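Local coordinates for protein ZmpA Glycopeptidase (Clostridium perfringens, PDB 6XSX) that is the catalytic M60 peptidase module of a larger clostridial metalloprotease, a glycopeptidase that probably cuts the peptide backbone of glycosylated proteins, at residues Ser37-Val42 and Ser229-Ser234; Met221-Phe226 and Asn299-Leu304. All coordinates share one frame; numbering follows the deposited sequence.

Interaction 1 (Ser37-Val42 and Ser229-Ser234); sequences SQKRKV and SSEVNS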
ATOM      1  N   SER A  37      16.241   6.391  -0.357  1.00 25.56           N
ATOM      2  CA  SER A  37      15.167   5.607  -0.947  1.00 24.66           C
ATOM      3  C   SER A  37      15.753   4.463  -1.771  1.00 24.89           C
ATOM      4  O   SER A  37      15.358   3.308  -1.617  1.00 23.52           O
ATOM      5  CB  SER A  37      14.265   6.462  -1.808  1.00 23.40           C
ATOM      6  OG  SER A  37      13.373   7.232  -1.017  1.00 22.01           O
ATOM      7  N   GLN A  38      16.712   4.804  -2.634  1.00 25.52           N
ATOM      8  CA  GLN A  38      17.233   3.867  -3.617  1.00 26.70           C
ATOM      9  C   GLN A  38      17.968   2.723  -2.921  1.00 26.26           C
ATOM     10  O   GLN A  38      17.936   1.592  -3.404  1.00 25.94           O
ATOM     11  CB  GLN A  38      18.038   4.609  -4.684  1.00 27.58           C
ATOM     12  CG  GLN A  38      17.141   5.389  -5.634  1.00 27.96           C
ATOM     13  CD  GLN A  38      17.840   6.493  -6.388  1.00 31.03           C
ATOM     14  OE1 GLN A  38      19.065   6.622  -6.366  1.00 33.41           O
ATOM     15  NE2 GLN A  38      17.053   7.308  -7.072  1.00 30.60           N
ATOM     16  N   LYS A  39      18.584   3.015  -1.769  1.00 26.46           N
ATOM     17  CA  LYS A  39      19.217   1.978  -0.969  1.00 28.15           C
ATOM     18  C   LYS A  39      18.190   0.907  -0.599  1.00 28.17           C
ATOM     19  O   LYS A  39      18.528  -0.269  -0.525  1.00 29.50           O
ATOM     20  CB  LYS A  39      19.778   2.551   0.333  1.00 30.71           C
ATOM     21  CG  LYS A  39      20.979   3.474   0.188  1.00 34.85           C
ATOM     22  CD  LYS A  39      21.517   3.880   1.539  1.00 35.12           C
ATOM     23  CE  LYS A  39      22.682   4.840   1.468  1.00 36.61           C
ATOM     24  NZ  LYS A  39      22.942   5.418   2.807  1.00 38.42           N
ATOM     25  N   ARG A  40      16.933   1.323  -0.394  1.00 24.92           N
ATOM     26  CA  ARG A  40      15.933   0.476   0.233  1.00 23.49           C
ATOM     27  C   ARG A  40      14.889   0.020  -0.780  1.00 22.92           C
ATOM     28  O   ARG A  40      13.888  -0.577  -0.395  1.00 23.15           O
ATOM     29  CB  ARG A  40      15.278   1.240   1.388  1.00 23.49           C
ATOM     30  CG  ARG A  40      16.264   1.581   2.496  1.00 23.77           C
ATOM     31  CD  ARG A  40      15.722   2.669   3.390  1.00 23.21           C
ATOM     32  NE  ARG A  40      16.559   2.935   4.557  1.00 22.21           N
ATOM     33  CZ  ARG A  40      17.667   3.672   4.551  1.00 21.32           C
ATOM     34  NH1 ARG A  40      18.085   4.235   3.428  1.00 20.98           N
ATOM     35  NH2 ARG A  40      18.328   3.864   5.682  1.00 19.35           N
ATOM     36  N   LYS A  41      15.133   0.322  -2.063  1.00 23.03           N
ATOM     37  CA  LYS A  41      14.297  -0.058  -3.193  1.00 23.66           C
ATOM     38  C   LYS A  41      12.894   0.537  -3.091  1.00 23.14           C
ATOM     39  O   LYS A  41      11.951  -0.023  -3.646  1.00 24.76           O
ATOM     40  CB  LYS A  41      14.193  -1.581  -3.362  1.00 25.52           C
ATOM     41  CG  LYS A  41      15.490  -2.373  -3.271  1.00 27.89           C
ATOM     42  CD  LYS A  41      16.497  -2.068  -4.350  1.00 29.14           C
ATOM     43  CE  LYS A  41      17.610  -3.095  -4.385  1.00 31.23           C
ATOM     44  NZ  LYS A  41      18.498  -2.863  -5.544  1.00 32.56           N
ATOM     45  N   VAL A  42      12.739   1.684  -2.421  1.00 23.97           N
ATOM     46  CA  VAL A  42      11.467   2.393  -2.519  1.00 22.60           C
ATOM     47  C   VAL A  42      11.607   3.545  -3.517  1.00 22.42           C
ATOM     48  O   VAL A  42      12.713   3.879  -3.934  1.00 23.71           O
ATOM     49  CB  VAL A  42      10.897   2.831  -1.153  1.00 23.04           C
ATOM     50  CG1 VAL A  42      10.776   1.649  -0.201  1.00 22.64           C
ATOM     51  CG2 VAL A  42      11.720   3.948  -0.524  1.00 22.83           C
ATOM     52  N   SER A 229      17.045  -4.159  11.232  1.00 27.97           N
ATOM     53  CA  SER A 229      17.984  -5.266  11.312  1.00 28.95           C
ATOM     54  C   SER A 229      19.247  -4.990  10.494  1.00 30.41           C
ATOM     55  O   SER A 229      20.251  -5.677  10.660  1.00 28.86           O
ATOM     56  CB  SER A 229      17.326  -6.576  10.905  1.00 28.93           C
ATOM     57  OG  SER A 229      16.932  -6.557   9.537  1.00 25.86           O
ATOM     58  N   SER A 230      19.188  -3.990   9.603  1.00 28.68           N
ATOM     59  CA  SER A 230      20.309  -3.592   8.765  1.00 28.78           C
ATOM     60  C   SER A 230      19.957  -2.269   8.093  1.00 29.00           C
ATOM     61  O   SER A 230      18.834  -1.793   8.239  1.00 29.73           O
ATOM     62  CB  SER A 230      20.595  -4.634   7.721  1.00 26.93           C
ATOM     63  OG  SER A 230      19.505  -4.719   6.804  1.00 26.79           O
ATOM     64  N   GLU A 231      20.896  -1.712   7.318  1.00 28.54           N
ATOM     65  CA  GLU A 231      20.670  -0.411   6.711  1.00 29.80           C
ATOM     66  C   GLU A 231      19.480  -0.476   5.749  1.00 28.71           C
ATOM     67  O   GLU A 231      18.608   0.393   5.792  1.00 27.76           O
ATOM     68  CB  GLU A 231      21.918   0.132   6.013  1.00 30.07           C
ATOM     69  CG  GLU A 231      21.789   1.615   5.688  1.00 31.99           C
ATOM     70  CD  GLU A 231      22.895   2.231   4.848  1.00 32.88           C
ATOM     71  OE1 GLU A 231      23.773   1.496   4.395  1.00 33.85           O
ATOM     72  OE2 GLU A 231      22.865   3.453   4.646  1.00 35.83           O
ATOM     73  N   VAL A 232      19.445  -1.522   4.908  1.00 28.02           N
ATOM     74  CA  VAL A 232      18.413  -1.676   3.892  1.00 28.14           C
ATOM     75  C   VAL A 232      17.081  -2.035   4.547  1.00 27.99           C
ATOM     76  O   VAL A 232      16.063  -2.114   3.868  1.00 30.19           O
ATOM     77  CB  VAL A 232      18.801  -2.673   2.777  1.00 27.65           C
ATOM     78  CG1 VAL A 232      20.105  -2.282   2.086  1.00 29.43           C
ATOM     79  CG2 VAL A 232      18.849  -4.120   3.264  1.00 26.01           C
ATOM     80  N   ASN A 233      17.090  -2.245   5.868  1.00 27.96           N
ATOM     81  CA  ASN A 233      15.882  -2.593   6.597  1.00 26.71           C
ATOM     82  C   ASN A 233      15.588  -1.548   7.671  1.00 25.62           C
ATOM     83  O   ASN A 233      14.842  -1.827   8.609  1.00 23.06           O
ATOM     84  CB  ASN A 233      15.983  -3.982   7.241  1.00 28.27           C
ATOM     85  CG  ASN A 233      15.952  -5.130   6.254  1.00 27.51           C
ATOM     86  OD1 ASN A 233      15.468  -4.991   5.134  1.00 28.00           O
ATOM     87  ND2 ASN A 233      16.452  -6.281   6.674  1.00 28.12           N
ATOM     88  N   SER A 234      16.165  -0.346   7.532  1.00 25.20           N
ATOM     89  CA  SER A 234      15.956   0.699   8.527  1.00 23.93           C
ATOM     90  C   SER A 234      15.096   1.824   7.964  1.00 23.41           C
ATOM     91  O   SER A 234      15.055   2.050   6.759  1.00 22.44           O
ATOM     92  CB  SER A 234      17.255   1.235   9.065  1.00 25.23           C
ATOM     93  OG  SER A 234      18.067   1.733   8.009  1.00 25.03           O
TER

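Interaction 2 (Met221-Phe226 and Asn299-Leu304); sequences MKYWGF and NNMLPL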
ATOM      1  N   MET A 221       5.570  -0.349   7.057  1.00 21.05           N
ATOM      2  CA  MET A 221       6.994  -0.600   7.106  1.00 21.67           C
ATOM      3  C   MET A 221       7.284  -1.900   7.858  1.00 21.74           C
ATOM      4  O   MET A 221       8.171  -2.652   7.458  1.00 22.44           O
ATOM      5  CB  MET A 221       7.754   0.609   7.659  1.00 23.14           C
ATOM      6  CG  MET A 221       7.869   1.668   6.587  1.00 25.78           C
ATOM      7  SD  MET A 221       8.768   3.143   7.050  1.00 30.90           S
ATOM      8  CE  MET A 221      10.462   2.583   6.861  1.00 27.61           C
ATOM      9  N   LYS A 222       6.489  -2.195   8.893  1.00 21.18           N
ATOM     10  CA  LYS A 222       6.543  -3.501   9.536  1.00 22.35           C
ATOM     11  C   LYS A 222       6.265  -4.618   8.519  1.00 21.48           C
ATOM     12  O   LYS A 222       7.047  -5.558   8.394  1.00 21.45           O
ATOM     13  CB  LYS A 222       5.571  -3.551  10.718  1.00 23.59           C
ATOM     14  CG  LYS A 222       5.533  -4.887  11.450  1.00 25.67           C
ATOM     15  CD  LYS A 222       4.517  -4.877  12.572  1.00 27.66           C
ATOM     16  CE  LYS A 222       4.093  -6.265  13.004  1.00 30.66           C
ATOM     17  NZ  LYS A 222       3.022  -6.192  14.030  1.00 35.97           N
ATOM     18  N   TYR A 223       5.160  -4.507   7.774  1.00 19.12           N
ATOM     19  CA  TYR A 223       4.801  -5.516   6.785  1.00 19.27           C
ATOM     20  C   TYR A 223       5.910  -5.721   5.750  1.00 19.40           C
ATOM     21  O   TYR A 223       6.073  -6.833   5.250  1.00 20.38           O
ATOM     22  CB  TYR A 223       3.471  -5.156   6.115  1.00 17.86           C
ATOM     23  CG  TYR A 223       2.876  -6.154   5.148  1.00 17.19           C
ATOM     24  CD1 TYR A 223       2.579  -7.462   5.521  1.00 17.10           C
ATOM     25  CD2 TYR A 223       2.532  -5.757   3.864  1.00 17.06           C
ATOM     26  CE1 TYR A 223       1.986  -8.347   4.629  1.00 17.02           C
ATOM     27  CE2 TYR A 223       1.951  -6.628   2.958  1.00 16.63           C
ATOM     28  CZ  TYR A 223       1.678  -7.929   3.341  1.00 17.02           C
ATOM     29  OH  TYR A 223       1.086  -8.767   2.440  1.00 16.54           O
ATOM     30  N   TRP A 224       6.653  -4.651   5.424  1.00 19.90           N
ATOM     31  CA  TRP A 224       7.665  -4.689   4.377  1.00 20.95           C
ATOM     32  C   TRP A 224       9.017  -5.155   4.926  1.00 22.14           C
ATOM     33  O   TRP A 224       9.967  -5.324   4.160  1.00 22.73           O
ATOM     34  CB  TRP A 224       7.773  -3.310   3.710  1.00 21.89           C
ATOM     35  CG  TRP A 224       7.649  -3.358   2.220  1.00 23.62           C
ATOM     36  CD1 TRP A 224       8.619  -3.071   1.306  1.00 25.04           C
ATOM     37  CD2 TRP A 224       6.479  -3.730   1.466  1.00 22.85           C
ATOM     38  NE1 TRP A 224       8.130  -3.230   0.038  1.00 26.27           N
ATOM     39  CE2 TRP A 224       6.825  -3.641   0.102  1.00 23.91           C
ATOM     40  CE3 TRP A 224       5.182  -4.128   1.808  1.00 22.90           C
ATOM     41  CZ2 TRP A 224       5.919  -3.930  -0.921  1.00 23.76           C
ATOM     42  CZ3 TRP A 224       4.281  -4.405   0.799  1.00 23.63           C
ATOM     43  CH2 TRP A 224       4.647  -4.307  -0.547  1.00 23.06           C
ATOM     44  N   GLY A 225       9.106  -5.333   6.253  1.00 21.69           N
ATOM     45  CA  GLY A 225      10.296  -5.882   6.889  1.00 23.12           C
ATOM     46  C   GLY A 225      11.376  -4.853   7.228  1.00 25.35           C
ATOM     47  O   GLY A 225      12.543  -5.220   7.392  1.00 26.57           O
ATOM     48  N   PHE A 226      10.992  -3.573   7.357  1.00 26.80           N
ATOM     49  CA  PHE A 226      11.910  -2.550   7.851  1.00 25.57           C
ATOM     50  C   PHE A 226      11.960  -2.637   9.373  1.00 25.33           C
ATOM     51  O   PHE A 226      11.222  -1.946  10.064  1.00 24.32           O
ATOM     52  CB  PHE A 226      11.521  -1.156   7.349  1.00 24.41           C
ATOM     53  CG  PHE A 226      11.689  -0.974   5.862  1.00 23.94           C
ATOM     54  CD1 PHE A 226      12.938  -0.719   5.315  1.00 24.41           C
ATOM     55  CD2 PHE A 226      10.598  -1.066   5.011  1.00 23.77           C
ATOM     56  CE1 PHE A 226      13.094  -0.565   3.945  1.00 24.00           C
ATOM     57  CE2 PHE A 226      10.755  -0.911   3.642  1.00 23.48           C
ATOM     58  CZ  PHE A 226      12.002  -0.668   3.110  1.00 23.77           C
ATOM     59  N   ASN A 299       3.280  -5.712  -5.483  1.00 29.87           N
ATOM     60  CA  ASN A 299       2.883  -4.526  -4.733  1.00 29.17           C
ATOM     61  C   ASN A 299       1.447  -4.651  -4.211  1.00 28.08           C
ATOM     62  O   ASN A 299       1.044  -3.933  -3.296  1.00 26.04           O
ATOM     63  CB  ASN A 299       3.237  -3.226  -5.465  1.00 29.97           C
ATOM     64  CG  ASN A 299       4.728  -2.927  -5.444  1.00 33.63           C
ATOM     65  OD1 ASN A 299       5.482  -3.543  -4.689  1.00 36.97           O
ATOM     66  ND2 ASN A 299       5.171  -1.976  -6.255  1.00 30.40           N
ATOM     67  N   ASN A 300       0.692  -5.595  -4.778  1.00 26.26           N
ATOM     68  CA  ASN A 300      -0.678  -5.868  -4.377  1.00 24.54           C
ATOM     69  C   ASN A 300      -0.732  -6.482  -2.979  1.00 21.66           C
ATOM     70  O   ASN A 300      -1.792  -6.545  -2.362  1.00 20.15           O
ATOM     71  CB  ASN A 300      -1.330  -6.845  -5.355  1.00 28.33           C
ATOM     72  CG  ASN A 300      -1.456  -6.261  -6.743  1.00 30.85           C
ATOM     73  OD1 ASN A 300      -2.062  -5.214  -6.918  1.00 32.23           O
ATOM     74  ND2 ASN A 300      -0.880  -6.929  -7.730  1.00 37.40           N
ATOM     75  N   MET A 301       0.401  -6.998  -2.508  1.00 20.23           N
ATOM     76  CA  MET A 301       0.420  -7.635  -1.204  1.00 20.19           C
ATOM     77  C   MET A 301       0.057  -6.607  -0.139  1.00 20.20           C
ATOM     78  O   MET A 301      -0.498  -6.971   0.905  1.00 20.11           O
ATOM     79  CB  MET A 301       1.789  -8.244  -0.887  1.00 19.96           C
ATOM     80  CG  MET A 301       2.078  -9.507  -1.680  1.00 20.10           C
ATOM     81  SD  MET A 301       0.983 -10.920  -1.263  1.00 19.28           S
ATOM     82  CE  MET A 301       1.674 -11.389   0.320  1.00 18.13           C
ATOM     83  N   LEU A 302       0.346  -5.322  -0.426  1.00 19.45           N
ATOM     84  CA  LEU A 302       0.099  -4.277   0.557  1.00 18.67           C
ATOM     85  C   LEU A 302      -1.403  -4.023   0.717  1.00 17.97           C
ATOM     86  O   LEU A 302      -1.926  -4.150   1.824  1.00 17.20           O
ATOM     87  CB  LEU A 302       0.906  -2.998   0.278  1.00 17.63           C
ATOM     88  CG  LEU A 302       0.749  -1.908   1.345  1.00 18.24           C
ATOM     89  CD1 LEU A 302       1.358  -2.336   2.676  1.00 16.99           C
ATOM     90  CD2 LEU A 302       1.349  -0.583   0.899  1.00 17.64           C
ATOM     91  N   PRO A 303      -2.164  -3.639  -0.338  1.00 18.45           N
ATOM     92  CA  PRO A 303      -3.607  -3.455  -0.171  1.00 18.10           C
ATOM     93  C   PRO A 303      -4.321  -4.705   0.362  1.00 18.63           C
ATOM     94  O   PRO A 303      -5.237  -4.575   1.174  1.00 19.37           O
ATOM     95  CB  PRO A 303      -4.081  -2.959  -1.547  1.00 18.40           C
ATOM     96  CG  PRO A 303      -2.989  -3.405  -2.513  1.00 18.01           C
ATOM     97  CD  PRO A 303      -1.713  -3.310  -1.702  1.00 17.95           C
ATOM     98  N   LEU A 304      -3.875  -5.908  -0.045  1.00 18.64           N
ATOM     99  CA  LEU A 304      -4.483  -7.143   0.449  1.00 19.04           C
ATOM    100  C   LEU A 304      -4.331  -7.249   1.969  1.00 19.01           C
ATOM    101  O   LEU A 304      -5.279  -7.627   2.646  1.00 19.23           O
ATOM    102  CB  LEU A 304      -3.890  -8.373  -0.249  1.00 18.42           C
ATOM    103  CG  LEU A 304      -4.227  -8.544  -1.731  1.00 18.49           C
ATOM    104  CD1 LEU A 304      -3.353  -9.621  -2.363  1.00 18.28           C
ATOM    105  CD2 LEU A 304      -5.694  -8.867  -1.945  1.00 17.49           C
TER

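Interaction 1 (Ser37-Val42 and Ser229-Ser234)
E231 opens the contact between the C-terminal end of helix 33-39 and the loop that follows helix 206-224. Its extended side chain crosses that of K39, and OE2 takes K39 NZ at 2.7 Å on the syn side of the carboxylate, 26° out of its plane; E36 is a second acidic partner for the same lysine. V232, next along, packs CG1 against the main-chain K39 O at 3.7 Å, while its own carbonyl oxygen sits 3.9 Å from R40 CG. S234 then takes the R40 guanidinium side-on: NE donates to S234 O (2.8 Å), nearly in the guanidinium plane, and NH2 to S234 OG (3.2 Å), more tilted. S234 OG, between its backbone N and carbonyl carbon (chi1 57°), gives a 2.6 Å hydrogen bond to E231 O, which also accepts from S234 N. That same E231 O lies over one face of the guanidinium without bonding to it. The helix ends in a Schellman motif with K41 as C-prime residue. NE and NH2 thus tie the loop to the helix end, and with NH1 paired to E36 of the same helix all three nitrogens have partners, which should hold the guanidinium's rotation.

Interaction 2 (Met221-Phe226 and Asn299-Leu304)
Y223 and W224 reach from the last turn of helix 206-224 to N299-L304, which leads into helix 301-309, a helix-to-helix packing inside the M60 peptidase domain in which aromatic rings bridge the gap: even the nearest CA atoms, those of Y223 and L302, are 7.9 Å apart. Helix 206-224 closes with a Schellman motif at G225. Y223 leaves its helix toward the other segment, CG anti to the backbone N (chi1 -175°), and its side chain meets that of M301 at about a right angle. M301, bent at both chi2 and chi3, brings CE to 3.4 Å from Y223 OH. L302 fits against both aromatic side chains: CD1 lies 3.8 Å from Y223 CD2, while CB is 3.7 Å from W224 CZ3, the leucine and indole side chains crossing nearly perpendicularly. On the six-membered side of the indole, N299 OD1 comes to the ring edge, in its plane, 3.8 Å from W224 CZ2, with amide and ring planes 46° apart. Beyond the two segments, Y223 stacks on H305, and W366 of helix 365-375 meets W224 edge-to-face. The side chain of N299 also touches residues of an HExxH pattern on helix 277-286, consistent with the zinc-binding motif of such metallopeptidases, although no metal is bound there; this part of the packing therefore lies beside the probable active-site helix. The polar end of the tyrosine is satisfied by the other helix's backbone: Y223 OH donates to M301 O at 2.8 Å, coming in from above the carbonyl plane, 54° out of it.

Helix 206-224 and the loop that follows it supply one side of each contact, so interactions 1 and 2 are neighbours, their centres about 14 Å apart. They touch directly: the ring of F226 packs against the main-chain oxygens of V232 and S234. Interaction 1 is a surface contact, holding the loop to the N-terminal helix 33-39 through a salt bridge and arginine bonds to a serine's hydroxyl and main-chain oxygen; interaction 2 is wholly buried, about 6 Å from the chain centre, and joins two helices by aromatic and aliphatic packing with a single hydrogen bond. R374 of helix 365-375 bridges them, bonding to both W224 O and N233 OD1 and making a cation-pi contact with F226.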